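Local coordinates for protein involved in catabolism of external DNA (Legionella pneumophila subsp. pneumophila, PDB 2OO3) that probably methylates N6 of an adenine in 23S ribosomal RNA, using S-adenosyl-L-methionine as methyl donor, at residues F189-V201 and G234-P246. Residues are numbered along the deposited sequence; the frame is centred on the assembly and turned at random. Where two conformers were deposited one is given.
Sequences FSTGLYCVWYPVV and GMTGCGLWIINPP
Asn244 ND2 is gripped by two backbone carbonyls of the turn that leads into the facing strand, donating to Gly192 O (2.9 Å, nearly straight at 172°) and to Ser190 O (2.9 Å, more bent at 145°). Both acceptors lie close to its amide plane, which fixes the rotation of the group. From this clasp, strands 193-200 and 237-243 run antiparallel, the tightest backbone bond being Gly239 N to Tyr198 O at 2.8 Å. The pair illustrates the class I (Rossmann-like) methyltransferase sheet: strand 193-200 pairs in parallel with 161-165, while the antiparallel seventh strand, 237-243, sits between it and 220-226. With CG between the backbone N and carbonyl carbon (chi1 61°), the Tyr198 ring lies over Gly239, where a side chain would otherwise stand; Gly239 CA makes a CH-pi contact 3.8 Å from the ring centroid, and the Tyr198 hydroxyl is hydrogen-bonded to Glu224. On the opposite face, Trp197 meets two sulfurs at its edge. Trp197 NE1 donates to Cys238 SG at 3.5 Å, and Met235 SD lies in the indole plane, 3.7 Å from Trp197 CZ2, a Met-aromatic contact. The same indole touches Asp166, the predicted proton acceptor, and makes a cation-pi contact with Lys19.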
loop_
_atom_site.group_PDB
_atom_site.type_symbol
_atom_site.label_atom_id
_atom_site.label_comp_id
_atom_site.label_asym_id
_atom_site.label_seq_id
_atom_site.Cartn_x
_atom_site.Cartn_y
_atom_site.Cartn_z
ATOM N N PHE A 189 -1.777 -11.501 -16.839
ATOM C CA PHE A 189 -2.448 -10.213 -16.878
ATOM C C PHE A 189 -1.386 -9.118 -16.854
ATOM O O PHE A 189 -1.155 -8.480 -15.836
ATOM C CB PHE A 189 -3.399 -10.120 -15.677
ATOM C CG PHE A 189 -4.262 -8.898 -15.675
ATOM C CD1 PHE A 189 -4.869 -8.450 -16.848
ATOM C CD2 PHE A 189 -4.479 -8.191 -14.488
ATOM C CE1 PHE A 189 -5.688 -7.317 -16.846
ATOM C CE2 PHE A 189 -5.299 -7.063 -14.472
ATOM C CZ PHE A 189 -5.898 -6.631 -15.646
ATOM N N SER A 190 -0.754 -8.890 -17.996
ATOM C CA SER A 190 0.465 -8.083 -18.063
ATOM C C SER A 190 0.175 -6.562 -18.052
ATOM O O SER A 190 1.094 -5.746 -17.985
ATOM C CB SER A 190 1.260 -8.492 -19.313
ATOM O OG SER A 190 0.554 -8.072 -20.479
ATOM N N THR A 191 -1.101 -6.189 -18.159
ATOM C CA THR A 191 -1.521 -4.791 -18.159
ATOM C C THR A 191 -2.081 -4.341 -16.807
ATOM O O THR A 191 -2.439 -3.165 -16.647
ATOM C CB THR A 191 -2.564 -4.482 -19.256
ATOM O OG1 THR A 191 -3.741 -5.267 -19.034
ATOM C CG2 THR A 191 -1.986 -4.755 -20.684
ATOM N N GLY A 192 -2.136 -5.261 -15.838
ATOM C CA GLY A 192 -2.590 -4.918 -14.490
ATOM C C GLY A 192 -1.599 -3.990 -13.800
ATOM O O GLY A 192 -0.407 -3.969 -14.136
ATOM N N LEU A 193 -2.094 -3.207 -12.854
ATOM C CA LEU A 193 -1.242 -2.316 -12.053
ATOM C C LEU A 193 -0.944 -3.091 -10.777
ATOM O O LEU A 193 -1.870 -3.374 -10.007
ATOM C CB LEU A 193 -1.971 -1.001 -11.752
ATOM C CG LEU A 193 -1.078 0.201 -11.366
ATOM C CD1 LEU A 193 -1.898 1.472 -11.249
ATOM C CD2 LEU A 193 -0.307 -0.040 -10.085
ATOM N N TYR A 194 0.307 -3.516 -10.611
ATOM C CA TYR A 194 0.752 -4.270 -9.433
ATOM C C TYR A 194 1.538 -3.348 -8.476
ATOM O O TYR A 194 2.440 -2.634 -8.902
ATOM C CB TYR A 194 1.640 -5.458 -9.860
ATOM C CG TYR A 194 0.900 -6.466 -10.742
ATOM C CD1 TYR A 194 0.257 -7.577 -10.186
ATOM C CD2 TYR A 194 0.820 -6.296 -12.134
ATOM C CE1 TYR A 194 -0.432 -8.498 -10.990
ATOM C CE2 TYR A 194 0.116 -7.239 -12.954
ATOM C CZ TYR A 194 -0.499 -8.319 -12.362
ATOM O OH TYR A 194 -1.192 -9.235 -13.147
ATOM N N CYS A 195 1.170 -3.348 -7.201
ATOM C CA CYS A 195 1.855 -2.541 -6.213
ATOM C C CYS A 195 2.187 -3.423 -5.014
ATOM O O CYS A 195 1.297 -3.880 -4.300
ATOM C CB CYS A 195 0.965 -1.392 -5.757
ATOM S SG CYS A 195 1.757 -0.318 -4.566
ATOM N N VAL A 196 3.470 -3.657 -4.777
ATOM C CA VAL A 196 3.866 -4.496 -3.630
ATOM C C VAL A 196 4.744 -3.675 -2.672
ATOM O O VAL A 196 5.697 -3.009 -3.106
ATOM C CB VAL A 196 4.561 -5.808 -4.087
ATOM C CG1 VAL A 196 5.785 -5.521 -4.948
ATOM C CG2 VAL A 196 4.923 -6.736 -2.887
ATOM N N TRP A 197 4.367 -3.698 -1.393
ATOM C CA TRP A 197 5.124 -3.072 -0.317
ATOM C C TRP A 197 6.198 -4.062 0.150
ATOM O O TRP A 197 5.938 -5.286 0.241
ATOM C CB TRP A 197 4.173 -2.732 0.860
ATOM C CG TRP A 197 4.913 -2.127 2.035
ATOM C CD1 TRP A 197 5.318 -0.805 2.177
ATOM C CD2 TRP A 197 5.422 -2.835 3.170
ATOM N NE1 TRP A 197 6.030 -0.665 3.352
ATOM C CE2 TRP A 197 6.100 -1.890 3.983
ATOM C CE3 TRP A 197 5.396 -4.186 3.564
ATOM C CZ2 TRP A 197 6.739 -2.254 5.171
ATOM C CZ3 TRP A 197 5.993 -4.543 4.767
ATOM C CH2 TRP A 197 6.645 -3.575 5.569
ATOM N N TYR A 198 7.369 -3.542 0.539
ATOM C CA TYR A 198 8.412 -4.378 1.142
ATOM C C TYR A 198 9.177 -3.589 2.203
ATOM O O TYR A 198 9.276 -2.348 2.102
ATOM C CB TYR A 198 9.369 -4.885 0.055
ATOM C CG TYR A 198 10.096 -3.791 -0.696
ATOM C CD1 TYR A 198 11.326 -3.312 -0.254
ATOM C CD2 TYR A 198 9.555 -3.241 -1.874
ATOM C CE1 TYR A 198 12.011 -2.300 -0.960
ATOM C CE2 TYR A 198 10.216 -2.262 -2.577
ATOM C CZ TYR A 198 11.438 -1.788 -2.116
ATOM O OH TYR A 198 12.072 -0.806 -2.829
ATOM N N PRO A 199 9.695 -4.283 3.237
ATOM C CA PRO A 199 10.508 -3.632 4.241
ATOM C C PRO A 199 11.989 -3.655 3.906
ATOM O O PRO A 199 12.435 -4.424 3.053
ATOM C CB PRO A 199 10.278 -4.507 5.489
ATOM C CG PRO A 199 10.056 -5.886 4.947
ATOM C CD PRO A 199 9.480 -5.713 3.548
ATOM N N VAL A 200 12.736 -2.797 4.604
ATOM C CA VAL A 200 14.188 -2.889 4.683
ATOM C C VAL A 200 14.554 -3.230 6.134
ATOM O O VAL A 200 14.582 -2.355 7.040
ATOM C CB VAL A 200 14.890 -1.585 4.210
ATOM C CG1 VAL A 200 16.434 -1.790 4.235
ATOM C CG2 VAL A 200 14.440 -1.237 2.805
ATOM N N VAL A 201 14.756 -4.523 6.358
ATOM C CA VAL A 201 15.131 -5.055 7.664
ATOM C C VAL A 201 16.511 -5.724 7.529
ATOM O O VAL A 201 17.396 -5.553 8.373
ATOM C CB VAL A 201 14.104 -6.098 8.170
ATOM C CG1 VAL A 201 14.529 -6.652 9.529
ATOM C CG2 VAL A 201 12.688 -5.498 8.257
ATOM N N GLY A 234 15.746 -3.547 13.480
ATOM C CA GLY A 234 14.353 -3.592 13.030
ATOM C C GLY A 234 14.217 -2.974 11.645
ATOM O O GLY A 234 15.172 -2.943 10.861
ATOM N N MET A 235 13.029 -2.464 11.334
ATOM C CA MET A 235 12.783 -1.927 10.005
ATOM C C MET A 235 13.293 -0.502 9.904
ATOM O O MET A 235 12.710 0.415 10.486
ATOM C CB MET A 235 11.275 -1.991 9.695
ATOM C CG MET A 235 10.859 -1.505 8.283
ATOM S SD MET A 235 9.062 -1.709 7.956
ATOM C CE MET A 235 8.262 -0.797 9.212
ATOM N N THR A 236 14.361 -0.279 9.153
ATOM C CA THR A 236 14.941 1.074 9.117
ATOM C C THR A 236 14.407 1.875 7.936
ATOM O O THR A 236 14.696 3.076 7.784
ATOM C CB THR A 236 16.450 0.977 8.957
ATOM O OG1 THR A 236 16.709 0.142 7.820
ATOM C CG2 THR A 236 17.052 0.342 10.223
ATOM N N GLY A 237 13.648 1.199 7.080
ATOM C CA GLY A 237 13.100 1.866 5.898
ATOM C C GLY A 237 12.158 0.909 5.240
ATOM O O GLY A 237 12.002 -0.240 5.689
ATOM N N CYS A 238 11.540 1.352 4.151
ATOM C CA CYS A 238 10.655 0.451 3.416
ATOM C C CYS A 238 10.483 0.976 2.003
ATOM O O CYS A 238 10.948 2.081 1.676
ATOM C CB CYS A 238 9.291 0.389 4.141
ATOM S SG CYS A 238 8.344 1.909 3.970
ATOM N N GLY A 239 9.804 0.216 1.163
ATOM C CA GLY A 239 9.606 0.674 -0.213
ATOM C C GLY A 239 8.382 0.102 -0.850
ATOM O O GLY A 239 7.697 -0.749 -0.246
ATOM N N LEU A 240 8.071 0.595 -2.046
ATOM C CA LEU A 240 7.055 -0.069 -2.898
ATOM C C LEU A 240 7.572 -0.225 -4.325
ATOM O O LEU A 240 8.307 0.622 -4.831
ATOM C CB LEU A 240 5.682 0.645 -2.861
ATOM C CG LEU A 240 5.042 0.753 -1.459
ATOM C CD1 LEU A 240 5.241 2.156 -0.855
ATOM C CD2 LEU A 240 3.563 0.443 -1.516
ATOM N N TRP A 241 7.219 -1.352 -4.929
ATOM C CA TRP A 241 7.574 -1.666 -6.294
ATOM C C TRP A 241 6.272 -1.679 -7.089
ATOM O O TRP A 241 5.336 -2.399 -6.730
ATOM C CB TRP A 241 8.272 -3.032 -6.358
ATOM C CG TRP A 241 8.792 -3.305 -7.752
ATOM C CD1 TRP A 241 8.060 -3.635 -8.853
ATOM C CD2 TRP A 241 10.146 -3.228 -8.177
ATOM N NE1 TRP A 241 8.879 -3.786 -9.950
ATOM C CE2 TRP A 241 10.168 -3.531 -9.560
ATOM C CE3 TRP A 241 11.357 -2.929 -7.523
ATOM C CZ2 TRP A 241 11.360 -3.545 -10.313
ATOM C CZ3 TRP A 241 12.561 -2.950 -8.284
ATOM C CH2 TRP A 241 12.536 -3.237 -9.660
ATOM N N ILE A 242 6.197 -0.856 -8.135
ATOM C CA ILE A 242 4.961 -0.725 -8.904
ATOM C C ILE A 242 5.240 -1.091 -10.344
ATOM O O ILE A 242 6.188 -0.579 -10.940
ATOM C CB ILE A 242 4.331 0.720 -8.797
ATOM C CG1 ILE A 242 3.995 1.040 -7.329
ATOM C CG2 ILE A 242 3.057 0.806 -9.646
ATOM C CD1 ILE A 242 3.830 2.479 -6.996
ATOM N N ILE A 243 4.465 -2.037 -10.854
ATOM C CA ILE A 243 4.480 -2.398 -12.269
ATOM C C ILE A 243 3.306 -1.715 -12.960
ATOM O O ILE A 243 2.177 -1.734 -12.459
ATOM C CB ILE A 243 4.358 -3.908 -12.456
ATOM C CG1 ILE A 243 5.537 -4.611 -11.741
ATOM C CG2 ILE A 243 4.322 -4.291 -13.972
ATOM C CD1 ILE A 243 5.391 -6.170 -11.620
ATOM N N ASN A 244 3.601 -1.107 -14.102
ATOM C CA ASN A 244 2.655 -0.291 -14.856
ATOM C C ASN A 244 2.202 0.939 -14.079
ATOM O O ASN A 244 1.004 1.204 -13.957
ATOM C CB ASN A 244 1.498 -1.175 -15.335
ATOM C CG ASN A 244 1.981 -2.230 -16.339
ATOM O OD1 ASN A 244 2.865 -1.955 -17.169
ATOM N ND2 ASN A 244 1.425 -3.430 -16.261
ATOM N N PRO A 245 3.167 1.706 -13.533
ATOM C CA PRO A 245 2.695 2.843 -12.772
ATOM C C PRO A 245 2.039 3.900 -13.678
ATOM O O PRO A 245 2.376 3.994 -14.883
ATOM C CB PRO A 245 3.970 3.396 -12.131
ATOM C CG PRO A 245 5.073 3.005 -13.104
ATOM C CD PRO A 245 4.646 1.619 -13.565
ATOM N N PRO A 246 1.101 4.680 -13.113
ATOM C CA PRO A 246 0.384 5.688 -13.876
ATOM C C PRO A 246 1.275 6.800 -14.338
ATOM O O PRO A 246 2.331 7.103 -13.718
ATOM C CB PRO A 246 -0.615 6.245 -12.875
ATOM C CG PRO A 246 -0.758 5.125 -11.814
ATOM C CD PRO A 246 0.655 4.649 -11.711
HETATM O O HOH W 1 17.615 -3.710 10.312
HETATM O O HOH W 2 18.681 -2.331 8.077
#